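Local coordinates for protein transcriptional regulator, MarR family (Neisseria meningitidis serogroup B, PDB 3G3Z) that probably binds DNA as a winged helix-turn-helix transcription factor of the MarR family, working as a homodimer, at the interface of chains A and B. Numbering follows the deposited sequence. Chains: chain A/B, Transcriptional regulator, MarR family.

The interface of chains A and B. Residues chain A 112-113, 116; chain B 132, 135, 139.
B:Val135, which buries 46 Å² against chain A, meets A:Val113 and A:Thr116 in the tighter half of this patch, a worked example of two helices docking through small branched side chains. Its CG1, anti to the backbone N (chi1 -158°), is carried toward chain A, where it lies 3.7 Å from CB of A:Thr116 and equally close to the carbonyl O of A:Val113. B:Val135 and A:Thr116 come together tip to tip; the other methyl of B:Val135, CG2, adds a looser contact with the methyl CG2 of A:Thr116 at 3.9 Å. One helical turn earlier on chain B, CD2 of B:Leu132 reaches CG1 of A:Val113 at 3.6 Å, the two side chains crossing at about a right angle.

Packing slackens toward B:Thr139. Its methyl CG2 sits 3.9 Å from both CB and CD of A:Lys112, so the lysine meets chain B through its aliphatic chain. The hydroxyl OG1 is satisfied within its own helix, bonding at 2.7 Å to the carbonyl O of B:Val135 from above the carbonyl plane; with OG1 held there, beside the backbone N (chi1 -49°), CG2 lies anti to that N and faces the lysine. No polar bond crosses the patch.

Helix 93-117 of chain A thus rests against the C-terminal helix 119-143 of chain B. The two-fold axis repeats the contact with chains exchanged, within the helical dimerisation region typical of MarR proteins.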
loop_
_atom_site.group_PDB
_atom_site.type_symbol
_atom_site.label_atom_id
_atom_site.label_comp_id
_atom_site.label_asym_id
_atom_site.label_seq_id
_atom_site.Cartn_x
_atom_site.Cartn_y
_atom_site.Cartn_z
ATOM N N LYS A 112 13.458 13.244 -9.352
ATOM C CA LYS A 112 13.911 12.230 -10.299
ATOM C C LYS A 112 12.758 11.408 -10.863
ATOM O O LYS A 112 12.771 11.031 -12.036
ATOM C CB LYS A 112 14.940 11.303 -9.659
ATOM C CG LYS A 112 16.326 11.915 -9.536
ATOM C CD LYS A 112 17.393 10.852 -9.750
ATOM C CE LYS A 112 18.774 11.345 -9.367
ATOM N NZ LYS A 112 18.983 11.248 -7.905
ATOM N N VAL A 113 11.757 11.145 -10.030
ATOM C CA VAL A 113 10.642 10.292 -10.425
ATOM C C VAL A 113 9.691 11.061 -11.336
ATOM O O VAL A 113 9.327 10.593 -12.420
ATOM C CB VAL A 113 9.924 9.688 -9.187
ATOM C CG1 VAL A 113 8.595 9.068 -9.562
ATOM C CG2 VAL A 113 10.823 8.649 -8.514
ATOM N N THR A 116 10.507 12.179 -14.985
ATOM C CA THR A 116 10.151 11.215 -16.020
ATOM C C THR A 116 8.637 11.165 -16.199
ATOM O O THR A 116 8.142 11.119 -17.325
ATOM C CB THR A 116 10.694 9.798 -15.707
ATOM O OG1 THR A 116 12.123 9.805 -15.788
ATOM C CG2 THR A 116 10.161 8.773 -16.694
ATOM N N LEU B 132 5.185 4.404 -13.484
ATOM C CA LEU B 132 5.524 5.006 -12.196
ATOM C C LEU B 132 6.399 4.072 -11.365
ATOM O O LEU B 132 7.464 4.471 -10.868
ATOM C CB LEU B 132 4.261 5.352 -11.409
ATOM C CG LEU B 132 4.220 6.644 -10.593
ATOM C CD1 LEU B 132 3.305 6.436 -9.405
ATOM C CD2 LEU B 132 5.581 7.108 -10.109
ATOM N N VAL B 135 10.107 3.808 -12.812
ATOM C CA VAL B 135 10.964 4.969 -12.519
ATOM C C VAL B 135 11.472 4.894 -11.092
ATOM O O VAL B 135 12.664 5.083 -10.829
ATOM C CB VAL B 135 10.212 6.328 -12.663
ATOM C CG1 VAL B 135 11.212 7.461 -12.887
ATOM C CG2 VAL B 135 9.208 6.292 -13.813
ATOM N N THR B 139 15.351 4.369 -9.928
ATOM C CA THR B 139 15.976 5.421 -9.114
ATOM C C THR B 139 16.500 4.841 -7.801
ATOM O O THR B 139 17.577 5.221 -7.326
ATOM C CB THR B 139 14.974 6.586 -8.822
ATOM O OG1 THR B 139 14.347 7.005 -10.039
ATOM C CG2 THR B 139 15.665 7.788 -8.181
#